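Local coordinates for McyG protein (Microcystis aeruginosa PCC 7806, PDB 4R0M) that probably activates phenylalanine or a related aryl acid as its adenylate and hands it to a peptidyl carrier domain during microcystin assembly, at residues 229-232 with 233-237; 286-290 with 291-295; 405-408 with 409-413; 532-536 with 537-541; 553-556 with 557-561. All coordinates share one frame; numbering follows the deposited sequence.

Contact 1 (229-232 with 233-237); sequences AIVF and LGIMA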
# COMPACT_ATOMS: atom_id res chain seq x y z
N ALA A 229 3.50 2.52 5.22
CA ALA A 229 4.03 2.06 6.50
C ALA A 229 5.35 2.75 6.85
O ALA A 229 5.62 3.01 8.02
CB ALA A 229 4.20 0.55 6.49
N ILE A 230 6.16 3.04 5.84
CA ILE A 230 7.45 3.70 6.03
C ILE A 230 7.28 5.17 6.39
O ILE A 230 7.93 5.68 7.31
CB ILE A 230 8.34 3.59 4.78
CG1 ILE A 230 8.70 2.12 4.51
CG2 ILE A 230 9.61 4.42 4.92
CD1 ILE A 230 9.21 1.85 3.11
N VAL A 231 6.39 5.85 5.67
CA VAL A 231 6.29 7.29 5.75
C VAL A 231 5.14 7.75 6.65
O VAL A 231 5.39 8.28 7.73
CB VAL A 231 6.20 7.93 4.34
CG1 VAL A 231 6.34 9.43 4.42
CG2 VAL A 231 7.29 7.37 3.44
N PHE A 232 3.90 7.52 6.21
CA PHE A 232 2.71 8.00 6.93
C PHE A 232 2.60 7.47 8.36
O PHE A 232 2.22 8.21 9.27
CB PHE A 232 1.43 7.71 6.13
CG PHE A 232 0.15 8.07 6.85
CD1 PHE A 232 -0.07 9.37 7.31
CD2 PHE A 232 -0.84 7.12 7.04
CE1 PHE A 232 -1.25 9.70 7.97
CE2 PHE A 232 -2.02 7.44 7.70
CZ PHE A 232 -2.22 8.73 8.16
N LEU A 233 2.94 6.20 8.56
CA LEU A 233 2.84 5.59 9.88
C LEU A 233 4.20 5.15 10.42
O LEU A 233 4.29 4.27 11.28
CB LEU A 233 1.84 4.42 9.87
CG LEU A 233 0.40 4.79 9.49
CD1 LEU A 233 -0.45 3.54 9.30
CD2 LEU A 233 -0.24 5.72 10.51
N GLY A 234 5.25 5.78 9.90
CA GLY A 234 6.61 5.54 10.36
C GLY A 234 7.32 6.85 10.61
O GLY A 234 7.37 7.34 11.74
N ILE A 235 7.85 7.43 9.53
CA ILE A 235 8.62 8.68 9.60
C ILE A 235 7.81 9.87 10.12
O ILE A 235 8.35 10.71 10.84
CB ILE A 235 9.25 9.00 8.22
CG1 ILE A 235 10.32 7.95 7.87
CG2 ILE A 235 9.86 10.40 8.21
CD1 ILE A 235 10.61 7.83 6.39
N MSE A 236 6.52 9.92 9.79
CA MSE A 236 5.63 10.96 10.32
C MSE A 236 5.61 10.92 11.82
O MSE A 236 5.73 11.96 12.47
CB MSE A 236 4.20 10.85 9.77
CG MSE A 236 3.42 12.10 10.16
SE MSE A 236 1.57 12.10 9.47
CE MSE A 236 0.81 10.85 10.79
N ALA A 237 5.47 9.72 12.39
CA ALA A 237 5.42 9.55 13.83
C ALA A 237 6.71 10.00 14.51
O ALA A 237 6.68 10.58 15.60
CB ALA A 237 5.11 8.10 14.18
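L233 lies beside F232, the two side chains pointing the same way, and its CD2 methyl sits over one face of the phenyl ring in a CH-pi contact, 4.1 Å from the ring centroid. G234 follows where a side chain would be ruinous: a CB here would run into the carbonyl oxygens of I230 and A229. Its bare CA instead comes to 3.3 Å from I230 O. The glycine falls within a wider, pi-type turn of helix 227-240, the helical link of a beta-alpha-beta unit between strands 217-220 and 243-246 in the AMP-binding fold. In that turn I235 N bonds to I230 O (2.8 Å) and M236 N to V231 O (2.9 Å), five residues back rather than four. I235, a branched apolar residue suited to this buried face, lays its CD1 against I230 CG2 at 3.8 Å. M236, modelled as selenomethionine, has CG anti to the backbone N (chi1 -170°) and bends at chi3 (77°), which brings CE to 3.7 Å from F232 CE1. SE lies obliquely to the ring, a Met-aromatic contact. W345 also meets this ring, and the F232 side chain is about 4 Å from the bound phenylalanyl-adenylate.

Contact 2 (286-290 with 291-295); sequences EELKH and VSYNL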
# COMPACT_ATOMS: atom_id res chain seq x y z
N GLU A 286 -21.88 -9.87 12.76
CA GLU A 286 -22.61 -10.75 13.67
C GLU A 286 -21.98 -10.79 15.07
O GLU A 286 -22.65 -10.49 16.06
CB GLU A 286 -22.73 -12.16 13.08
CG GLU A 286 -23.40 -13.20 13.98
CD GLU A 286 -24.86 -12.87 14.30
OE1 GLU A 286 -25.55 -12.26 13.46
OE2 GLU A 286 -25.31 -13.24 15.40
N GLU A 287 -20.70 -11.15 15.14
CA GLU A 287 -19.97 -11.23 16.41
C GLU A 287 -19.73 -9.87 17.07
O GLU A 287 -19.43 -9.79 18.26
CB GLU A 287 -18.65 -12.00 16.26
CG GLU A 287 -17.90 -11.77 14.95
CD GLU A 287 -18.35 -12.72 13.85
OE1 GLU A 287 -17.86 -13.87 13.83
OE2 GLU A 287 -19.17 -12.31 13.00
N LEU A 288 -19.88 -8.80 16.29
CA LEU A 288 -19.76 -7.43 16.80
C LEU A 288 -21.03 -6.94 17.51
O LEU A 288 -21.06 -5.83 18.04
CB LEU A 288 -19.37 -6.47 15.67
CG LEU A 288 -17.88 -6.38 15.32
CD1 LEU A 288 -17.69 -5.76 13.95
CD2 LEU A 288 -17.11 -5.60 16.37
N LYS A 289 -22.07 -7.77 17.50
CA LYS A 289 -23.30 -7.48 18.24
C LYS A 289 -23.24 -8.02 19.67
O LYS A 289 -23.98 -7.56 20.54
CB LYS A 289 -24.52 -8.06 17.51
CG LYS A 289 -24.97 -7.25 16.31
CD LYS A 289 -26.13 -7.92 15.59
CE LYS A 289 -26.56 -7.13 14.37
NZ LYS A 289 -27.58 -7.85 13.56
N HIS A 290 -22.36 -8.99 19.90
CA HIS A 290 -22.28 -9.68 21.19
C HIS A 290 -21.12 -9.22 22.03
O HIS A 290 -21.08 -9.48 23.24
CB HIS A 290 -22.25 -11.19 20.99
CG HIS A 290 -23.45 -11.72 20.23
ND1 HIS A 290 -24.65 -11.90 20.81
CD2 HIS A 290 -23.59 -12.10 18.90
CE1 HIS A 290 -25.52 -12.37 19.90
NE2 HIS A 290 -24.87 -12.49 18.73
N VAL A 291 -20.16 -8.54 21.41
CA VAL A 291 -19.10 -7.84 22.13
C VAL A 291 -19.15 -6.35 21.80
O VAL A 291 -19.72 -5.95 20.78
CB VAL A 291 -17.69 -8.41 21.83
CG1 VAL A 291 -17.55 -9.83 22.36
CG2 VAL A 291 -17.36 -8.35 20.34
N SER A 292 -18.56 -5.53 22.67
CA SER A 292 -18.48 -4.09 22.42
C SER A 292 -17.07 -3.57 22.63
O SER A 292 -16.41 -3.89 23.62
CB SER A 292 -19.48 -3.32 23.29
OG SER A 292 -19.28 -3.59 24.66
N TYR A 293 -16.61 -2.77 21.67
CA TYR A 293 -15.31 -2.12 21.73
C TYR A 293 -15.50 -0.62 21.92
O TYR A 293 -16.52 -0.06 21.53
CB TYR A 293 -14.53 -2.37 20.44
CG TYR A 293 -14.10 -3.81 20.22
CD1 TYR A 293 -12.89 -4.28 20.73
CD2 TYR A 293 -14.89 -4.69 19.49
CE1 TYR A 293 -12.49 -5.59 20.53
CE2 TYR A 293 -14.50 -6.01 19.27
CZ TYR A 293 -13.30 -6.45 19.80
OH TYR A 293 -12.91 -7.76 19.59
N ASN A 294 -14.50 0.02 22.53
CA ASN A 294 -14.46 1.47 22.62
C ASN A 294 -13.41 2.01 21.65
O ASN A 294 -12.21 1.83 21.84
CB ASN A 294 -14.15 1.90 24.07
CG ASN A 294 -13.99 3.41 24.21
OD1 ASN A 294 -14.50 4.19 23.41
ND2 ASN A 294 -13.27 3.82 25.25
N LEU A 295 -13.89 2.68 20.60
CA LEU A 295 -13.02 3.20 19.55
C LEU A 295 -13.02 4.73 19.49
O LEU A 295 -12.61 5.32 18.49
CB LEU A 295 -13.42 2.61 18.20
CG LEU A 295 -13.48 1.08 18.05
CD1 LEU A 295 -13.96 0.70 16.66
CD2 LEU A 295 -12.14 0.43 18.35
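L288 and Y293 meet at about a right angle in the loop that leads from helix 275-282 to strand 300-303 of the adenylation domain. L288 CD2 touches the ring at its edge, near the ring plane, 3.9 Å from Y293 CE2. A leucine suits this place because it is buried, while the partly exposed tyrosine offers the carbons of its ring edge to it. A second side-chain touch brings V291 CG2 to 3.3 Å from E287 O. That methyl stands between the backbone N and the carbonyl carbon (chi1 -66° for CG1), which turns it back over the preceding turn. One shell out, the backbone is bent by K289 N bonding to E286 O (3.1 Å) and, more weakly, by V291 N reaching E287 O at 3.5 Å. Further out, L260 of helix 258-265 and I319 of helix 310-320 pack against L288, and Y293 N is hydrogen-bonded to H323 ND1, so the strip 291-295 is held at its backbone as well as by its ring. At the solvent side the turn carries polar groups: H290 NE2 makes a weak bond, in the plane of its ring, to E286 OE2 at 3.4 Å.

Contact 3 (405-408 with 409-413); sequences NELN and QEVFQ
F412 turns back alongside N408 at the place where helix 405-411 gives way to the short strand 412-413, so a helix end and the first strand residue share one contact. Starting from the backbone, F412 CB lies 3.2 Å from N408 O, the same oxygen that accepts F412 N at 3.0 Å. CG is anti to the carbonyl carbon (chi1 -66°), which carries the ring back along the helix and next to the asparagine. CD2 then passes the N408 backbone, with N408 CA in the ring plane at its edge, 3.9 Å from CD2. Further out, CE2 comes to 3.8 Å from N408 OD1. The amide and the ring run side by side with their planes 75° apart, so the two do not stack. That OD1 accepts a hydrogen bond from Y401 N, which helps to fix the amide next to the ring, and F417 meets the phenyl in turn. With an alanine in place of F412, F417 would probably lose its ring partner and a gap would open beside the N408 amide. On a neighbouring face, L407 puts its CD1 4.1 Å from V411 CG1; two apolar residues a turn apart suit this partly exposed face, where both also touch Y401. Outward, on the exposed side, Q409 and E410 carry polar ends that tolerate water. One bond before that of F412 N, V411 N bonds to L407 O at 3.0 Å, with an N-H...O angle of 166°.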
# COMPACT_ATOMS: atom_id res chain seq x y z
N ASN A 405 15.21 7.03 -18.19
CA ASN A 405 14.94 8.29 -18.90
C ASN A 405 13.71 8.23 -19.80
O ASN A 405 12.96 9.21 -19.92
CB ASN A 405 16.16 8.71 -19.73
CG ASN A 405 17.42 8.89 -18.89
OD1 ASN A 405 17.40 9.55 -17.84
ND2 ASN A 405 18.52 8.31 -19.34
N GLU A 406 13.50 7.07 -20.43
CA GLU A 406 12.36 6.83 -21.30
C GLU A 406 11.04 7.03 -20.55
O GLU A 406 10.11 7.63 -21.08
CB GLU A 406 12.42 5.41 -21.88
CG GLU A 406 11.56 5.19 -23.11
CD GLU A 406 11.51 3.73 -23.53
OE1 GLU A 406 12.23 3.37 -24.48
OE2 GLU A 406 10.78 2.95 -22.89
N LEU A 407 10.98 6.51 -19.33
CA LEU A 407 9.79 6.65 -18.49
C LEU A 407 9.66 8.08 -17.94
O LEU A 407 8.55 8.62 -17.91
CB LEU A 407 9.81 5.63 -17.35
CG LEU A 407 8.66 5.62 -16.33
CD1 LEU A 407 7.30 5.43 -16.98
CD2 LEU A 407 8.91 4.54 -15.29
N ASN A 408 10.78 8.67 -17.53
CA ASN A 408 10.80 10.04 -17.02
C ASN A 408 10.28 11.07 -18.02
O ASN A 408 9.51 11.96 -17.67
CB ASN A 408 12.20 10.42 -16.53
CG ASN A 408 12.60 9.68 -15.26
OD1 ASN A 408 11.76 9.12 -14.56
ND2 ASN A 408 13.90 9.69 -14.97
N GLN A 409 10.69 10.93 -19.28
CA GLN A 409 10.25 11.82 -20.35
C GLN A 409 8.76 11.67 -20.68
O GLN A 409 8.12 12.61 -21.14
CB GLN A 409 11.11 11.63 -21.61
CG GLN A 409 12.49 12.26 -21.52
CD GLN A 409 13.32 12.04 -22.77
OE1 GLN A 409 13.74 10.91 -23.07
NE2 GLN A 409 13.59 13.11 -23.50
N GLU A 410 8.22 10.48 -20.42
CA GLU A 410 6.82 10.18 -20.68
C GLU A 410 5.89 10.75 -19.61
O GLU A 410 4.93 11.46 -19.92
CB GLU A 410 6.60 8.67 -20.83
CG GLU A 410 5.19 8.26 -21.24
CD GLU A 410 4.86 6.81 -20.92
OE1 GLU A 410 5.66 6.13 -20.24
OE2 GLU A 410 3.78 6.34 -21.35
N VAL A 411 6.17 10.44 -18.34
CA VAL A 411 5.24 10.77 -17.24
C VAL A 411 5.54 12.09 -16.51
O VAL A 411 4.68 12.60 -15.79
CB VAL A 411 5.08 9.61 -16.23
CG1 VAL A 411 4.45 8.39 -16.89
CG2 VAL A 411 6.40 9.26 -15.56
N PHE A 412 6.74 12.63 -16.69
CA PHE A 412 7.08 13.96 -16.16
C PHE A 412 7.12 15.00 -17.27
O PHE A 412 8.00 14.97 -18.13
CB PHE A 412 8.42 13.93 -15.41
CG PHE A 412 8.40 13.11 -14.15
CD1 PHE A 412 7.95 13.65 -12.95
CD2 PHE A 412 8.85 11.79 -14.17
CE1 PHE A 412 7.93 12.89 -11.80
CE2 PHE A 412 8.84 11.03 -13.01
CZ PHE A 412 8.38 11.58 -11.82
N GLN A 413 6.16 15.93 -17.25
CA GLN A 413 6.09 17.01 -18.23
C GLN A 413 5.64 18.32 -17.59
O GLN A 413 4.69 18.34 -16.81
CB GLN A 413 5.15 16.65 -19.38
CG GLN A 413 5.78 15.81 -20.48
CD GLN A 413 4.82 15.49 -21.61
OE1 GLN A 413 3.66 15.16 -21.38
NE2 GLN A 413 5.31 15.58 -22.84

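Contact 4 (532-536 with 537-541); sequences GKVQK and SKLKK. With FA5 (adenosine-5'-[phenylalaninyl-phosphate]), chain C.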
# COMPACT_ATOMS: atom_id res chain seq x y z
N GLY A 532 -2.07 -5.85 -0.27
CA GLY A 532 -3.26 -6.67 -0.50
C GLY A 532 -4.19 -6.19 -1.60
O GLY A 532 -5.32 -6.66 -1.71
N LYS A 533 -3.71 -5.25 -2.42
CA LYS A 533 -4.46 -4.78 -3.57
C LYS A 533 -4.25 -5.75 -4.73
O LYS A 533 -3.12 -5.97 -5.18
CB LYS A 533 -4.01 -3.37 -3.96
CG LYS A 533 -4.66 -2.83 -5.23
CD LYS A 533 -4.19 -1.42 -5.57
CE LYS A 533 -2.75 -1.41 -6.08
NZ LYS A 533 -2.35 -0.06 -6.57
N VAL A 534 -5.35 -6.34 -5.21
CA VAL A 534 -5.34 -7.25 -6.35
C VAL A 534 -4.86 -6.51 -7.59
O VAL A 534 -5.47 -5.52 -8.01
CB VAL A 534 -6.73 -7.88 -6.60
CG1 VAL A 534 -6.72 -8.74 -7.86
CG2 VAL A 534 -7.18 -8.71 -5.41
N GLN A 535 -3.75 -6.97 -8.17
CA GLN A 535 -3.24 -6.39 -9.41
C GLN A 535 -3.89 -7.05 -10.62
O GLN A 535 -3.57 -8.19 -10.98
CB GLN A 535 -1.70 -6.42 -9.46
CG GLN A 535 -1.05 -7.62 -8.80
CD GLN A 535 0.38 -7.37 -8.35
OE1 GLN A 535 0.93 -6.28 -8.54
NE2 GLN A 535 0.99 -8.38 -7.75
N LYS A 536 -4.82 -6.31 -11.23
CA LYS A 536 -5.69 -6.83 -12.28
C LYS A 536 -4.98 -7.04 -13.61
O LYS A 536 -5.43 -7.83 -14.44
CB LYS A 536 -6.89 -5.89 -12.47
CG LYS A 536 -7.79 -5.79 -11.25
CD LYS A 536 -8.78 -4.65 -11.39
CE LYS A 536 -9.41 -4.31 -10.05
NZ LYS A 536 -10.13 -3.01 -10.10
N SER A 537 -3.87 -6.33 -13.81
CA SER A 537 -3.05 -6.48 -15.01
C SER A 537 -2.47 -7.89 -15.13
O SER A 537 -2.52 -8.50 -16.20
CB SER A 537 -1.93 -5.44 -15.02
OG SER A 537 -2.47 -4.13 -15.08
N LYS A 538 -1.93 -8.41 -14.02
CA LYS A 538 -1.37 -9.76 -13.98
C LYS A 538 -2.44 -10.84 -14.20
O LYS A 538 -2.16 -11.87 -14.82
CB LYS A 538 -0.64 -10.01 -12.66
CG LYS A 538 0.73 -9.35 -12.57
CD LYS A 538 1.42 -9.69 -11.25
CE LYS A 538 2.82 -9.09 -11.17
NZ LYS A 538 3.78 -9.77 -12.09
N LEU A 539 -3.64 -10.59 -13.70
CA LEU A 539 -4.77 -11.51 -13.89
C LEU A 539 -5.30 -11.48 -15.32
O LEU A 539 -5.70 -12.52 -15.85
CB LEU A 539 -5.89 -11.22 -12.89
CG LEU A 539 -5.77 -11.86 -11.51
CD1 LEU A 539 -6.86 -11.33 -10.59
CD2 LEU A 539 -5.82 -13.38 -11.58
N LYS A 540 -5.31 -10.29 -15.92
CA LYS A 540 -5.72 -10.13 -17.32
C LYS A 540 -4.78 -10.92 -18.24
O LYS A 540 -5.24 -11.63 -19.13
CB LYS A 540 -5.76 -8.65 -17.72
CG LYS A 540 -6.35 -8.41 -19.10
CD LYS A 540 -6.31 -6.94 -19.51
CE LYS A 540 -7.49 -6.16 -18.95
NZ LYS A 540 -7.53 -4.77 -19.47
N LYS A 541 -3.48 -10.79 -18.00
CA LYS A 541 -2.47 -11.53 -18.76
C LYS A 541 -2.63 -13.03 -18.58
O LYS A 541 -2.68 -13.76 -19.57
CB LYS A 541 -1.05 -11.08 -18.40
CG LYS A 541 -0.59 -9.86 -19.18
CD LYS A 541 0.93 -9.80 -19.26
CE LYS A 541 1.37 -8.81 -20.33
NZ LYS A 541 2.85 -8.81 -20.51
C FA5 C . -0.19 2.86 -2.57
O FA5 C . -0.97 1.92 -2.68
CA FA5 C . -0.61 4.10 -1.82
N FA5 C . -1.88 4.46 -2.38
CB FA5 C . -0.78 3.85 -0.32
CG FA5 C . -1.34 4.97 0.57
CD1 FA5 C . -2.02 6.09 0.08
CD2 FA5 C . -1.18 4.86 1.96
CE1 FA5 C . -2.50 7.07 0.95
CE2 FA5 C . -1.67 5.83 2.84
CZ FA5 C . -2.33 6.95 2.33
P FA5 C . 1.34 2.18 -4.71
OP1 FA5 C . 1.55 0.69 -4.63
OP2 FA5 C . 2.40 3.02 -5.37
OP3 FA5 C . 1.12 2.75 -3.20
O5' FA5 C . -0.05 2.40 -5.48
C5' FA5 C . -0.55 3.70 -5.81
C4' FA5 C . -1.84 3.52 -6.59
O4' FA5 C . -2.88 2.93 -5.80
C3' FA5 C . -2.42 4.83 -7.08
O3' FA5 C . -1.79 5.29 -8.27
C2' FA5 C . -3.87 4.47 -7.30
O2' FA5 C . -4.04 3.85 -8.58
C1' FA5 C . -4.15 3.44 -6.23
N9 FA5 C . -4.86 4.10 -5.11
C8 FA5 C . -4.30 4.48 -3.94
N7 FA5 C . -5.21 5.06 -3.11
C5 FA5 C . -6.39 5.06 -3.76
C6 FA5 C . -7.77 5.53 -3.47
N6 FA5 C . -8.07 6.12 -2.29
N1 FA5 C . -8.71 5.35 -4.42
C2 FA5 C . -8.42 4.77 -5.61
N3 FA5 C . -7.20 4.32 -5.93
C4 FA5 C . -6.15 4.44 -5.07
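V534 sets CG1 anti to its backbone N (chi1 175°) and L539 sets CG anti to its carbonyl carbon (chi1 -84°), turns that bring V534 CG1 and L539 CD1 together at 3.8 Å. They meet where the loop carrying the Gly-Lys motif of adenylation domains enters helix 536-545. Their side chains cross at a slant, and both also touch A468 of strand 468-474, so branched apolar residues fit the junction. Q535, in the N-cap position, runs alongside K538, pointing the same way; Q535 NE2 lies 3.8 Å from K538 CD, a contact between the amide and the aliphatic stem of the lysine, whose charged tip is carried further on. The first turn of the helix is tied by K540 N to K536 O at 2.9 Å. G532 has a positive phi that by itself calls for glycine, since a CB would jam against the preceding carbonyl oxygen. K533 next to it extends to CD and then bends at chi3 (72°), sending its amine into the ligand pocket. There the phenylalanyl-adenylate is also hydrogen-bonded by D421, G335 and T337, while K533 NZ donates to the ribose ring oxygen, FA5 O4', at 3.1 Å.

Contact 5 (553-556 with 557-561); sequences QEID and QYLAK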
# COMPACT_ATOMS: atom_id res chain seq x y z
N GLN A 553 -12.82 -24.82 -19.06
CA GLN A 553 -13.41 -25.98 -19.72
C GLN A 553 -14.03 -26.94 -18.70
O GLN A 553 -15.16 -27.40 -18.88
CB GLN A 553 -12.38 -26.71 -20.59
CG GLN A 553 -11.93 -25.93 -21.82
CD GLN A 553 -13.07 -25.59 -22.76
OE1 GLN A 553 -13.79 -26.47 -23.24
NE2 GLN A 553 -13.23 -24.30 -23.05
N GLU A 554 -13.29 -27.20 -17.62
CA GLU A 554 -13.72 -28.09 -16.54
C GLU A 554 -15.04 -27.63 -15.90
O GLU A 554 -15.92 -28.45 -15.63
CB GLU A 554 -12.62 -28.21 -15.48
CG GLU A 554 -12.88 -29.25 -14.40
CD GLU A 554 -11.95 -29.11 -13.21
OE1 GLU A 554 -11.40 -28.01 -12.98
OE2 GLU A 554 -11.77 -30.11 -12.48
N ILE A 555 -15.15 -26.32 -15.67
CA ILE A 555 -16.38 -25.73 -15.13
C ILE A 555 -17.51 -25.82 -16.15
O ILE A 555 -18.63 -26.20 -15.81
CB ILE A 555 -16.16 -24.27 -14.68
CG1 ILE A 555 -15.20 -24.22 -13.48
CG2 ILE A 555 -17.48 -23.60 -14.29
CD1 ILE A 555 -14.47 -22.90 -13.34
N ASP A 556 -17.19 -25.50 -17.41
CA ASP A 556 -18.15 -25.59 -18.51
C ASP A 556 -18.64 -27.02 -18.72
O ASP A 556 -19.80 -27.24 -19.07
CB ASP A 556 -17.54 -25.04 -19.80
CG ASP A 556 -18.59 -24.61 -20.80
OD1 ASP A 556 -19.55 -23.91 -20.41
OD2 ASP A 556 -18.45 -24.97 -21.99
N GLN A 557 -17.75 -27.99 -18.50
CA GLN A 557 -18.10 -29.41 -18.55
C GLN A 557 -18.97 -29.82 -17.37
O GLN A 557 -19.80 -30.72 -17.49
CB GLN A 557 -16.84 -30.28 -18.59
CG GLN A 557 -16.13 -30.31 -19.94
CD GLN A 557 -14.67 -30.72 -19.83
OE1 GLN A 557 -14.29 -31.51 -18.96
NE2 GLN A 557 -13.84 -30.17 -20.70
N TYR A 558 -18.77 -29.16 -16.23
CA TYR A 558 -19.58 -29.41 -15.04
C TYR A 558 -20.98 -28.82 -15.21
O TYR A 558 -21.97 -29.44 -14.81
CB TYR A 558 -18.92 -28.88 -13.77
CG TYR A 558 -19.67 -29.26 -12.52
CD1 TYR A 558 -19.44 -30.49 -11.90
CD2 TYR A 558 -20.63 -28.41 -11.97
CE1 TYR A 558 -20.14 -30.85 -10.75
CE2 TYR A 558 -21.32 -28.76 -10.83
CZ TYR A 558 -21.08 -29.98 -10.22
OH TYR A 558 -21.77 -30.33 -9.09
N LEU A 559 -21.06 -27.61 -15.77
CA LEU A 559 -22.32 -27.07 -16.27
C LEU A 559 -22.73 -27.96 -17.44
O LEU A 559 -21.94 -28.78 -17.92
CB LEU A 559 -22.15 -25.63 -16.74
CG LEU A 559 -21.50 -24.58 -15.83
CD1 LEU A 559 -20.87 -23.47 -16.66
CD2 LEU A 559 -22.49 -24.01 -14.83
N ALA A 560 -23.98 -27.82 -17.90
CA ALA A 560 -24.52 -28.67 -18.97
C ALA A 560 -24.77 -30.12 -18.52
O ALA A 560 -24.95 -31.01 -19.35
CB ALA A 560 -23.63 -28.64 -20.21
N LYS A 561 -24.78 -30.34 -17.20
CA LYS A 561 -25.08 -31.65 -16.64
C LYS A 561 -26.30 -31.59 -15.72
O LYS A 561 -27.42 -31.34 -16.18
CB LYS A 561 -23.88 -32.22 -15.88
CG LYS A 561 -22.67 -32.51 -16.76
CD LYS A 561 -21.84 -33.67 -16.22
CE LYS A 561 -20.78 -34.08 -17.23
NZ LYS A 561 -20.16 -35.39 -16.89
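L559 packs back on I555 at the C-terminal end of helix 549-558, where L559 CD1 lies 4.1 Å from I555 CG2, the side chains running side by side. This is the close-set part: L559 CG also rests 3.3 Å from I555 O, and that oxygen receives L559 N at 2.8 Å, with an N-H...O angle of 172°. I555 is buried, so an isoleucine suits the inner face, and L559 extends that apolar strip past the last helical residue. A serine in place of L559 would probably strip I555 CG2 of the methyl packed against it and leave a gap beside I555 O, although the backbone bond would remain. The outer side is polar and exposed. Q557 keeps its CG close to Q553 O, but its amide NE2 comes no nearer than 3.8 Å to Q553 CB. D556 crosses L559 at about a right angle, and Y558 leads its ring away. Past L559 the chain turns through A560, which has positive phi, and the modelled part ends at K561, probably on the way to the unmodelled carrier domain. The helix follows helix 536-545 in the chain and stands at the periphery, about 38 Å between contact and chain centres.

Overall arrangement
The five contacts follow one another along the chain; each ties together residues close in sequence, so none closes a long loop, and none nests in or crosses another. Contact 1 lies on helix 227-240, inside the AMP-binding fold. Contact 2 shapes the surface loop before strand 300-303, its centre about 29 Å from that of contact 1. Contact 3 then joins helix 405-411 to the antiparallel sheet through strand 412-413, about 50 Å from contact 2 between centres. Contact 4 connects the ligand pocket to helix 536-545, and contact 5 ends the next helix, about 26 Å from contact 4 between centres. Contacts 1 and 4 lie on opposite sides of the chain's centre, yet both include residues close to the adenylate.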